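Local atomic coordinates of dihydroorotase (Saccharomyces cerevisiae S288C, PDB entry 6L0A), a protein that catalyses the reversible cyclisation of N-carbamoyl-L-aspartate to (S)-dihydroorotate in de novo pyrimidine synthesis, using two zinc ions per subunit. Residues L9-V15 / V35-M41; N131-H137 / L174-H180; A206-H212 / Y252-D258. All coordinates share one frame. Residue numbers count along the deposited sequence, not the author numbering.

Contact 1. Residues L9-V15 / V35-M41; sequences LTCDMHV and VSIAYIM. With ZN (zinc ion), chain K.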
loop_
_atom_site.group_PDB
_atom_site.type_symbol
_atom_site.label_atom_id
_atom_site.label_comp_id
_atom_site.label_asym_id
_atom_site.label_seq_id
_atom_site.Cartn_x
_atom_site.Cartn_y
_atom_site.Cartn_z
ATOM N N LEU C 9 -10.734 1.817 35.135
ATOM C CA LEU C 9 -9.288 1.753 34.918
ATOM C C LEU C 9 -9.062 1.175 33.525
ATOM O O LEU C 9 -9.013 -0.035 33.330
ATOM C CB LEU C 9 -8.612 0.911 35.994
ATOM C CG LEU C 9 -8.931 1.329 37.428
ATOM C CD1 LEU C 9 -8.398 0.314 38.424
ATOM C CD2 LEU C 9 -8.380 2.722 37.705
ATOM N N THR C 10 -8.942 2.059 32.549
ATOM C CA THR C 10 -8.742 1.668 31.160
ATOM C C THR C 10 -7.311 1.188 30.934
ATOM O O THR C 10 -6.367 1.689 31.551
ATOM C CB THR C 10 -9.019 2.859 30.250
ATOM O OG1 THR C 10 -8.329 3.998 30.769
ATOM C CG2 THR C 10 -10.511 3.167 30.201
ATOM N N CYS C 11 -7.144 0.242 30.004
ATOM C CA CYS C 11 -5.806 -0.230 29.669
ATOM C C CYS C 11 -5.595 -0.242 28.157
ATOM O O CYS C 11 -6.482 -0.617 27.384
ATOM C CB CYS C 11 -5.526 -1.624 30.220
ATOM S SG CYS C 11 -6.783 -2.852 29.943
ATOM N N ASP C 12 -4.396 0.159 27.760
ATOM C CA ASP C 12 -3.908 0.025 26.388
ATOM C C ASP C 12 -2.719 -0.923 26.471
ATOM O O ASP C 12 -1.650 -0.560 26.975
ATOM C CB ASP C 12 -3.529 1.388 25.811
ATOM C CG ASP C 12 -2.901 1.291 24.437
ATOM O OD1 ASP C 12 -2.744 0.164 23.913
ATOM O OD2 ASP C 12 -2.564 2.356 23.889
ATOM N N MET C 13 -2.910 -2.148 26.008
ATOM C CA MET C 13 -1.893 -3.167 26.219
ATOM C C MET C 13 -0.874 -3.240 25.080
ATOM O O MET C 13 -0.261 -4.298 24.869
ATOM C CB MET C 13 -2.569 -4.514 26.466
ATOM C CG MET C 13 -3.345 -4.541 27.817
ATOM S SD MET C 13 -2.449 -3.786 29.208
ATOM C CE MET C 13 -3.367 -4.495 30.593
ATOM N N HIS C 14 -0.624 -2.130 24.379
ATOM C CA HIS C 14 0.386 -2.132 23.311
ATOM C C HIS C 14 0.755 -0.680 22.974
ATOM O O HIS C 14 0.160 -0.084 22.080
ATOM C CB HIS C 14 -0.137 -2.865 22.087
ATOM C CG HIS C 14 0.935 -3.264 21.120
ATOM N ND1 HIS C 14 1.004 -4.523 20.564
ATOM C CD2 HIS C 14 1.987 -2.573 20.616
ATOM C CE1 HIS C 14 2.047 -4.588 19.754
ATOM N NE2 HIS C 14 2.657 -3.418 19.763
ATOM N N VAL C 15 1.760 -0.143 23.673
ATOM C CA VAL C 15 2.098 1.282 23.607
ATOM C C VAL C 15 3.568 1.449 23.247
ATOM O O VAL C 15 4.431 0.777 23.820
ATOM C CB VAL C 15 1.797 1.998 24.944
ATOM C CG1 VAL C 15 2.367 3.409 24.946
ATOM C CG2 VAL C 15 0.295 2.048 25.194
ATOM N N VAL C 35 -6.257 6.601 29.003
ATOM C CA VAL C 35 -5.678 5.298 29.332
ATOM C C VAL C 35 -4.997 5.383 30.690
ATOM O O VAL C 35 -4.123 6.233 30.904
ATOM C CB VAL C 35 -4.678 4.848 28.249
ATOM C CG1 VAL C 35 -3.884 3.643 28.719
ATOM C CG2 VAL C 35 -5.419 4.562 26.941
ATOM N N SER C 36 -5.374 4.478 31.594
ATOM C CA SER C 36 -4.789 4.413 32.929
ATOM C C SER C 36 -3.573 3.497 32.991
ATOM O O SER C 36 -2.589 3.822 33.666
ATOM C CB SER C 36 -5.844 3.929 33.932
ATOM O OG SER C 36 -5.240 3.655 35.186
ATOM N N ILE C 37 -3.629 2.371 32.275
ATOM C CA ILE C 37 -2.631 1.308 32.323
ATOM C C ILE C 37 -2.069 1.129 30.913
ATOM O O ILE C 37 -2.839 0.979 29.963
ATOM C CB ILE C 37 -3.243 -0.015 32.814
ATOM C CG1 ILE C 37 -3.842 0.136 34.216
ATOM C CG2 ILE C 37 -2.202 -1.135 32.794
ATOM C CD1 ILE C 37 -4.991 -0.836 34.478
ATOM N N ALA C 38 -0.742 1.127 30.788
ATOM C CA ALA C 38 -0.066 0.989 29.497
ATOM C C ALA C 38 0.957 -0.141 29.546
ATOM O O ALA C 38 1.777 -0.198 30.467
ATOM C CB ALA C 38 0.640 2.295 29.112
ATOM N N TYR C 39 0.931 -1.019 28.544
ATOM C CA TYR C 39 1.963 -2.035 28.374
ATOM C C TYR C 39 2.970 -1.514 27.357
ATOM O O TYR C 39 2.616 -1.309 26.190
ATOM C CB TYR C 39 1.359 -3.352 27.904
ATOM C CG TYR C 39 2.340 -4.510 27.820
ATOM C CD1 TYR C 39 2.969 -4.996 28.953
ATOM C CD2 TYR C 39 2.603 -5.134 26.605
ATOM C CE1 TYR C 39 3.857 -6.081 28.883
ATOM C CE2 TYR C 39 3.488 -6.214 26.518
ATOM C CZ TYR C 39 4.105 -6.680 27.672
ATOM O OH TYR C 39 4.970 -7.757 27.618
ATOM N N ILE C 40 4.207 -1.303 27.798
ATOM C CA ILE C 40 5.210 -0.526 27.068
ATOM C C ILE C 40 6.075 -1.455 26.227
ATOM O O ILE C 40 6.744 -2.351 26.756
ATOM C CB ILE C 40 6.085 0.291 28.032
ATOM C CG1 ILE C 40 5.212 1.242 28.853
ATOM C CG2 ILE C 40 7.190 1.039 27.289
ATOM C CD1 ILE C 40 4.548 2.363 28.009
ATOM N N MET C 41 6.119 -1.206 24.926
ATOM C CA MET C 41 6.854 -2.100 24.042
ATOM C C MET C 41 8.355 -1.800 24.077
ATOM O O MET C 41 8.773 -0.689 24.423
ATOM C CB MET C 41 6.299 -1.984 22.627
ATOM C CG MET C 41 4.903 -2.639 22.488
ATOM S SD MET C 41 4.965 -4.396 22.866
ATOM C CE MET C 41 3.246 -4.867 23.105
HETATM ZN ZN ZN K . 3.822 -2.219 18.407
#

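Contact 2. Residues N131-H137 / L174-H180; sequences NLVLNLH and LKIILEH. With ZN (zinc ion), chain L.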
loop_
_atom_site.group_PDB
_atom_site.type_symbol
_atom_site.label_atom_id
_atom_site.label_comp_id
_atom_site.label_asym_id
_atom_site.label_seq_id
_atom_site.Cartn_x
_atom_site.Cartn_y
_atom_site.Cartn_z
ATOM N N ASN C 131 4.863 -17.153 34.690
ATOM C CA ASN C 131 3.556 -16.589 34.352
ATOM C C ASN C 131 3.695 -15.241 33.643
ATOM O O ASN C 131 2.926 -14.309 33.887
ATOM C CB ASN C 131 2.657 -16.463 35.588
ATOM C CG ASN C 131 1.175 -16.369 35.223
ATOM O OD1 ASN C 131 0.771 -16.734 34.112
ATOM N ND2 ASN C 131 0.361 -15.870 36.154
ATOM N N LEU C 132 4.684 -15.139 32.761
ATOM C CA LEU C 132 4.880 -13.963 31.927
ATOM C C LEU C 132 4.149 -14.147 30.600
ATOM O O LEU C 132 3.914 -15.271 30.150
ATOM C CB LEU C 132 6.368 -13.718 31.671
ATOM C CG LEU C 132 7.297 -13.366 32.844
ATOM C CD1 LEU C 132 8.746 -13.354 32.395
ATOM C CD2 LEU C 132 6.923 -12.000 33.446
ATOM N N VAL C 133 3.796 -13.020 29.965
ATOM C CA VAL C 133 3.026 -13.041 28.722
ATOM C C VAL C 133 3.993 -13.027 27.551
ATOM O O VAL C 133 4.967 -12.277 27.559
ATOM C CB VAL C 133 2.063 -11.839 28.659
ATOM C CG1 VAL C 133 1.393 -11.760 27.285
ATOM C CG2 VAL C 133 1.030 -11.913 29.786
ATOM N N LEU C 134 3.749 -13.864 26.544
ATOM C CA LEU C 134 4.542 -13.828 25.320
ATOM C C LEU C 134 3.730 -13.064 24.279
ATOM O O LEU C 134 2.669 -13.530 23.861
ATOM C CB LEU C 134 4.883 -15.236 24.834
ATOM C CG LEU C 134 5.536 -15.307 23.451
ATOM C CD1 LEU C 134 6.894 -14.600 23.453
ATOM C CD2 LEU C 134 5.667 -16.763 22.984
ATOM N N ASN C 135 4.220 -11.886 23.881
ATOM C CA ASN C 135 3.560 -11.037 22.894
ATOM C C ASN C 135 4.172 -11.301 21.528
ATOM O O ASN C 135 5.382 -11.183 21.362
ATOM C CB ASN C 135 3.733 -9.562 23.243
ATOM C CG ASN C 135 3.422 -9.267 24.693
ATOM O OD1 ASN C 135 4.318 -9.225 25.535
ATOM N ND2 ASN C 135 2.158 -9.019 24.980
ATOM N N LEU C 136 3.335 -11.614 20.547
ATOM C CA LEU C 136 3.809 -11.959 19.219
ATOM C C LEU C 136 3.363 -10.897 18.221
ATOM O O LEU C 136 2.169 -10.613 18.116
ATOM C CB LEU C 136 3.276 -13.327 18.803
ATOM C CG LEU C 136 3.672 -14.500 19.703
ATOM C CD1 LEU C 136 2.960 -15.752 19.251
ATOM C CD2 LEU C 136 5.192 -14.685 19.679
ATOM N N HIS C 137 4.317 -10.308 17.510
ATOM C CA HIS C 137 4.022 -9.652 16.240
ATOM C C HIS C 137 3.937 -10.777 15.225
ATOM O O HIS C 137 4.957 -11.262 14.728
ATOM C CB HIS C 137 5.092 -8.632 15.863
ATOM C CG HIS C 137 4.771 -7.880 14.610
ATOM N ND1 HIS C 137 4.631 -6.505 14.578
ATOM C CD2 HIS C 137 4.543 -8.313 13.346
ATOM C CE1 HIS C 137 4.344 -6.126 13.345
ATOM N NE2 HIS C 137 4.284 -7.201 12.577
ATOM N N LEU C 174 1.364 -21.147 28.916
ATOM C CA LEU C 174 1.910 -19.820 28.652
ATOM C C LEU C 174 0.821 -18.897 28.119
ATOM O O LEU C 174 0.116 -19.242 27.168
ATOM C CB LEU C 174 3.062 -19.935 27.651
ATOM C CG LEU C 174 3.773 -18.680 27.140
ATOM C CD1 LEU C 174 4.424 -17.950 28.300
ATOM C CD2 LEU C 174 4.806 -19.034 26.070
ATOM N N LYS C 175 0.681 -17.720 28.729
ATOM C CA LYS C 175 -0.184 -16.694 28.162
ATOM C C LYS C 175 0.473 -16.124 26.909
ATOM O O LYS C 175 1.630 -15.690 26.945
ATOM C CB LYS C 175 -0.443 -15.590 29.192
ATOM C CG LYS C 175 -1.415 -16.000 30.296
ATOM C CD LYS C 175 -1.825 -14.821 31.174
ATOM C CE LYS C 175 -0.810 -14.535 32.281
ATOM N NZ LYS C 175 -1.267 -13.450 33.213
ATOM N N ILE C 176 -0.247 -16.163 25.791
ATOM C CA ILE C 176 0.271 -15.705 24.506
ATOM C C ILE C 176 -0.734 -14.737 23.904
ATOM O O ILE C 176 -1.943 -14.997 23.911
ATOM C CB ILE C 176 0.528 -16.877 23.538
ATOM C CG1 ILE C 176 1.557 -17.853 24.095
ATOM C CG2 ILE C 176 0.996 -16.368 22.172
ATOM C CD1 ILE C 176 1.685 -19.116 23.246
ATOM N N ILE C 177 -0.242 -13.628 23.369
ATOM C CA ILE C 177 -1.103 -12.675 22.689
ATOM C C ILE C 177 -0.659 -12.547 21.243
ATOM O O ILE C 177 0.512 -12.261 20.967
ATOM C CB ILE C 177 -1.100 -11.292 23.362
ATOM C CG1 ILE C 177 -1.563 -11.396 24.816
ATOM C CG2 ILE C 177 -2.018 -10.339 22.581
ATOM C CD1 ILE C 177 -1.538 -10.073 25.551
ATOM N N LEU C 178 -1.596 -12.741 20.329
ATOM C CA LEU C 178 -1.390 -12.352 18.939
ATOM C C LEU C 178 -1.708 -10.864 18.856
ATOM O O LEU C 178 -2.872 -10.467 18.821
ATOM C CB LEU C 178 -2.273 -13.185 18.015
ATOM C CG LEU C 178 -2.046 -13.004 16.506
ATOM C CD1 LEU C 178 -0.607 -13.297 16.087
ATOM C CD2 LEU C 178 -3.022 -13.863 15.715
ATOM N N GLU C 179 -0.665 -10.035 18.868
ATOM C CA GLU C 179 -0.847 -8.595 18.922
ATOM C C GLU C 179 -1.434 -8.070 17.613
ATOM O O GLU C 179 -1.246 -8.652 16.545
ATOM C CB GLU C 179 0.490 -7.900 19.206
ATOM C CG GLU C 179 1.114 -8.259 20.563
ATOM C CD GLU C 179 0.336 -7.678 21.731
ATOM O OE1 GLU C 179 -0.411 -6.706 21.508
ATOM O OE2 GLU C 179 0.471 -8.179 22.878
ATOM N N HIS C 180 -2.140 -6.942 17.717
ATOM C CA HIS C 180 -2.740 -6.221 16.592
ATOM C C HIS C 180 -3.142 -7.097 15.411
ATOM O O HIS C 180 -2.549 -6.997 14.325
ATOM C CB HIS C 180 -1.798 -5.092 16.120
ATOM C CG HIS C 180 -0.345 -5.464 16.036
ATOM N ND1 HIS C 180 0.110 -6.581 15.366
ATOM C CD2 HIS C 180 0.758 -4.836 16.510
ATOM C CE1 HIS C 180 1.428 -6.636 15.453
ATOM N NE2 HIS C 180 1.848 -5.589 16.142
HETATM ZN ZN ZN L . 3.692 -4.619 15.662
HETATM O O HOH W 1 2.064 -17.018 31.179
HETATM O O HOH W 2 0.862 -11.574 34.193
#

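Contact 3. Residues A206-H212 / Y252-D258; sequences AATLTAH and YFFFGSD. With ZN (zinc ion), chain K; LMR ((2S)-2-hydroxybutanedioic acid), chain M.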
loop_
_atom_site.group_PDB
_atom_site.type_symbol
_atom_site.label_atom_id
_atom_site.label_comp_id
_atom_site.label_asym_id
_atom_site.label_seq_id
_atom_site.Cartn_x
_atom_site.Cartn_y
_atom_site.Cartn_z
ATOM N N ALA C 206 -4.861 -14.729 23.661
ATOM C CA ALA C 206 -5.693 -13.584 23.348
ATOM C C ALA C 206 -5.125 -12.874 22.127
ATOM O O ALA C 206 -4.071 -13.238 21.605
ATOM C CB ALA C 206 -5.788 -12.627 24.537
ATOM N N ALA C 207 -5.858 -11.868 21.673
ATOM C CA ALA C 207 -5.441 -11.029 20.564
ATOM C C ALA C 207 -5.787 -9.598 20.921
ATOM O O ALA C 207 -6.837 -9.342 21.519
ATOM C CB ALA C 207 -6.133 -11.429 19.258
ATOM N N THR C 208 -4.896 -8.672 20.599
ATOM C CA THR C 208 -5.233 -7.269 20.766
ATOM C C THR C 208 -5.683 -6.694 19.426
ATOM O O THR C 208 -5.300 -7.179 18.359
ATOM C CB THR C 208 -4.062 -6.464 21.330
ATOM O OG1 THR C 208 -2.896 -6.651 20.511
ATOM C CG2 THR C 208 -3.765 -6.876 22.798
ATOM N N LEU C 209 -6.547 -5.686 19.493
ATOM C CA LEU C 209 -6.996 -4.965 18.311
ATOM C C LEU C 209 -6.691 -3.492 18.501
ATOM O O LEU C 209 -6.896 -2.943 19.586
ATOM C CB LEU C 209 -8.491 -5.182 18.061
ATOM C CG LEU C 209 -8.874 -6.652 17.834
ATOM C CD1 LEU C 209 -10.390 -6.813 17.885
ATOM C CD2 LEU C 209 -8.321 -7.166 16.502
ATOM N N THR C 210 -6.164 -2.862 17.455
ATOM C CA THR C 210 -5.806 -1.460 17.502
ATOM C C THR C 210 -7.022 -0.601 17.202
ATOM O O THR C 210 -8.064 -1.087 16.759
ATOM C CB THR C 210 -4.734 -1.129 16.474
ATOM O OG1 THR C 210 -5.314 -1.242 15.165
ATOM C CG2 THR C 210 -3.542 -2.075 16.601
ATOM N N ALA C 211 -6.865 0.697 17.428
ATOM C CA ALA C 211 -7.878 1.641 16.969
ATOM C C ALA C 211 -7.882 1.731 15.449
ATOM O O ALA C 211 -8.942 1.688 14.817
ATOM C CB ALA C 211 -7.635 3.015 17.587
ATOM N N HIS C 212 -6.701 1.832 14.836
ATOM C CA HIS C 212 -6.686 2.191 13.417
ATOM C C HIS C 212 -7.112 1.031 12.520
ATOM O O HIS C 212 -7.652 1.264 11.434
ATOM C CB HIS C 212 -5.317 2.738 13.006
ATOM C CG HIS C 212 -4.149 1.909 13.449
ATOM N ND1 HIS C 212 -3.652 1.947 14.736
ATOM C CD2 HIS C 212 -3.347 1.065 12.761
ATOM C CE1 HIS C 212 -2.604 1.144 14.824
ATOM N NE2 HIS C 212 -2.392 0.605 13.635
ATOM N N TYR C 252 -11.307 -12.769 24.894
ATOM C CA TYR C 252 -10.015 -13.003 24.269
ATOM C C TYR C 252 -9.682 -11.966 23.199
ATOM O O TYR C 252 -8.723 -12.162 22.438
ATOM C CB TYR C 252 -9.941 -14.418 23.684
ATOM C CG TYR C 252 -11.222 -14.940 23.057
ATOM C CD1 TYR C 252 -12.130 -15.689 23.800
ATOM C CD2 TYR C 252 -11.507 -14.709 21.716
ATOM C CE1 TYR C 252 -13.292 -16.183 23.228
ATOM C CE2 TYR C 252 -12.668 -15.199 21.132
ATOM C CZ TYR C 252 -13.553 -15.936 21.892
ATOM O OH TYR C 252 -14.707 -16.423 21.313
ATOM N N PHE C 253 -10.443 -10.869 23.131
ATOM C CA PHE C 253 -10.100 -9.699 22.325
ATOM C C PHE C 253 -10.115 -8.481 23.237
ATOM O O PHE C 253 -11.086 -8.274 23.972
ATOM C CB PHE C 253 -11.084 -9.488 21.157
ATOM C CG PHE C 253 -11.156 -10.641 20.190
ATOM C CD1 PHE C 253 -10.060 -10.992 19.422
ATOM C CD2 PHE C 253 -12.335 -11.360 20.031
ATOM C CE1 PHE C 253 -10.125 -12.053 18.534
ATOM C CE2 PHE C 253 -12.407 -12.415 19.134
ATOM C CZ PHE C 253 -11.302 -12.761 18.388
ATOM N N PHE C 254 -9.046 -7.686 23.217
ATOM C CA PHE C 254 -9.067 -6.435 23.961
ATOM C C PHE C 254 -8.133 -5.435 23.297
ATOM O O PHE C 254 -7.441 -5.749 22.327
ATOM C CB PHE C 254 -8.735 -6.640 25.457
ATOM C CG PHE C 254 -7.491 -7.449 25.735
ATOM C CD1 PHE C 254 -7.576 -8.805 26.004
ATOM C CD2 PHE C 254 -6.243 -6.836 25.791
ATOM C CE1 PHE C 254 -6.436 -9.549 26.300
ATOM C CE2 PHE C 254 -5.103 -7.574 26.084
ATOM C CZ PHE C 254 -5.203 -8.933 26.338
ATOM N N PHE C 255 -8.145 -4.212 23.825
ATOM C CA PHE C 255 -7.545 -3.060 23.163
ATOM C C PHE C 255 -6.038 -3.026 23.356
ATOM O O PHE C 255 -5.546 -3.062 24.489
ATOM C CB PHE C 255 -8.149 -1.773 23.722
ATOM C CG PHE C 255 -7.581 -0.509 23.139
ATOM C CD1 PHE C 255 -7.527 -0.320 21.769
ATOM C CD2 PHE C 255 -7.138 0.513 23.977
ATOM C CE1 PHE C 255 -7.028 0.863 21.245
ATOM C CE2 PHE C 255 -6.647 1.700 23.461
ATOM C CZ PHE C 255 -6.597 1.875 22.085
ATOM N N GLY C 256 -5.310 -2.928 22.246
ATOM C CA GLY C 256 -3.907 -2.546 22.283
ATOM C C GLY C 256 -3.689 -1.603 21.122
ATOM O O GLY C 256 -3.874 -2.009 19.973
ATOM N N SER C 257 -3.342 -0.347 21.388
ATOM C CA SER C 257 -3.387 0.648 20.319
ATOM C C SER C 257 -2.306 0.415 19.276
ATOM O O SER C 257 -2.499 0.735 18.095
ATOM C CB SER C 257 -3.235 2.054 20.898
ATOM O OG SER C 257 -1.947 2.247 21.452
ATOM N N ASP C 258 -1.160 -0.110 19.694
ATOM C CA ASP C 258 0.061 -0.025 18.897
ATOM C C ASP C 258 0.280 1.403 18.415
ATOM O O ASP C 258 0.693 1.640 17.279
ATOM C CB ASP C 258 0.041 -0.999 17.714
ATOM C CG ASP C 258 1.419 -1.194 17.112
ATOM O OD1 ASP C 258 2.397 -0.865 17.811
ATOM O OD2 ASP C 258 1.536 -1.624 15.937
HETATM ZN ZN ZN K . 3.822 -2.219 18.407
HETATM C C1 LMR M . 4.916 -2.071 14.904
HETATM O O1A LMR M . 4.187 -2.353 15.892
HETATM O O1B LMR M . 4.974 -2.918 13.990
HETATM C C2 LMR M . 5.726 -0.757 14.795
HETATM O O2 LMR M . 5.378 0.094 13.720
HETATM C C3 LMR M . 5.441 0.125 15.965
HETATM C C4 LMR M . 6.693 0.972 15.961
HETATM O O4A LMR M . 6.951 1.814 15.033
HETATM O O4B LMR M . 7.435 0.750 16.927
HETATM O O HOH W 3 -2.253 -4.036 19.257
HETATM O O HOH W 4 -4.363 2.432 17.284
HETATM O O HOH W 5 -0.319 -1.632 13.879
#

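Contact 1. Residues L9-V15 / V35-M41
Backbone hydrogen bonds hold these two parallel strands together. They are the first two strands of the amidohydrolase TIM barrel, linked through helix 20-32 in a beta-alpha-beta unit. Asp-12 N donates to Ile-37 O at 2.8 Å, and Tyr-39 N donates to Asp-12 O at 3.1 Å. After Asp-12 the register slips by one residue, a beta bulge, and pairing resumes with Val-15 N to Tyr-39 O (2.9 Å) and Met-41 N to Val-15 O (2.8 Å). At the other end Thr-10 O accepts from both Ser-36 N (3.0 Å) and Ile-37 N (2.9 Å).

Asp-12 OD1 accepts from His-14 N at 3.2 Å, which makes an Asx turn across the corner at Met-13. Its OD2 bonds to Ser-257 and Gln-280. His-14 NE2 binds zinc at 2.1 Å, while its ND1 is held by Glu-179.

Side chains pack on both faces of the pair. Cys-11 CB meets Ile-37 CB at 3.8 Å. On the face that carries Asp-12, Val-15 CG2 touches Ala-38 CB and Val-15 CG1 touches Ile-40 CD1, both at 3.9 Å. Helix 20-32 covers Val-15 and Ala-38 there through Ile-30. Beside the metal, Met-41 lies over the His-14 ring in a CH-pi contact, with Met-41 CE 3.4 Å from the ring centroid and only 8° off its normal.

Contact 2. Residues N131-H137 / L174-H180
Strands 133-136 and 175-178 run parallel in the barrel wall, joined through helix 156-170. Four backbone bonds satisfy the donors and acceptors between them: Leu-134 N to Lys-175 O (2.8 Å), Ile-177 N to Leu-134 O (3.0 Å), Leu-136 N to Ile-177 O (2.9 Å) and Glu-179 N to Leu-136 O (3.0 Å). Where the strands splay apart at the start, a water takes over, accepting from Lys-175 N at 2.9 Å and lying 2.7 Å from Leu-132 O. Lys-175 NZ forms a salt bridge with Glu-313.

Asn-135 ND2 donates to Glu-179 OE2 at 2.8 Å, and its OD1 meets Tyr-39. Glu-179 OE1 is taken by Thr-208 and His-14. On the face away from Asn-135, Leu-134 packs on helix 121-130 and Leu-136 and Ile-176 on helix 156-170.

His-137 ND1 (2.4 Å) and His-180 NE2 (2.1 Å) bind one zinc. His-137 NE2 is hydrogen-bonded to Glu-139. The two metal-bound nitrogens lie close because they share the metal, so the strand ends together supply two ligands of the dinuclear site.

Contact 3. Residues A206-H212 / Y252-D258
Strand 205-209 pairs in parallel with strand 253-255. The first segment starts at Ala-206, whose CB touches Phe-254 CE1 at 3.6 Å. Ala-207 N then donates to Tyr-252 O (3.0 Å), and Ala-207 O accepts from Phe-254 N (3.2 Å). Ala-207 CB also meets the edge of the Phe-253 ring, 4.0 Å from Phe-253 CD1.

Thr-208 CG2 packs on Phe-254 CE2 at 3.6 Å. Its hydroxyl bonds to Glu-179, and a water joins Thr-208 OG1 (3.0 Å) to Gly-256 O (2.7 Å). A CB on Gly-256 would sit tight against Thr-208 CB. Leu-209 N donates to Phe-254 O (3.0 Å), and Leu-209 O accepts from Gly-256 N (3.1 Å), the last direct hydrogen bond of the pair.

Thr-210 CA makes a CA-H...O contact with Gly-256 O at 3.2 Å, and Thr-210 CG2 lies 3.9 Å from Asp-258 CB. Ala-211 packs near the edge of the Phe-255 ring. His-212 is bridged by water to Ser-257 O from ND1 and to Asp-258 OD2 from NE2.

Asp-258 OD1 binds zinc at 2.0 Å, and malate O1A reaches the same ion at 2.5 Å. An aspartate just past the end of the eighth barrel strand, serving as a metal ligand, is typical of the amidohydrolase active site.

How the contacts relate
The three contacts are parts of one barrel wall, and their C-terminal ends meet at the dinuclear zinc site. Contacts 2 and 3 are neighbours in the same sheet, where Leu-178 N bonds to Ala-206 O at 2.8 Å. Contacts 1 and 3 meet through Met-13 N and Phe-255 O at 3.2 Å, bringing the first and last strands together, and both supply ligands to one zinc. Contact 2 binds the other zinc. Glu-179 ties all three, with OE1 2.8 Å from His-14 ND1 and 2.7 Å from Thr-208 OG1. Tyr-39 OH adds a probable bond to Asn-135 OD1 at 2.6 Å. Malate touches His-137 and lies beside Asp-258.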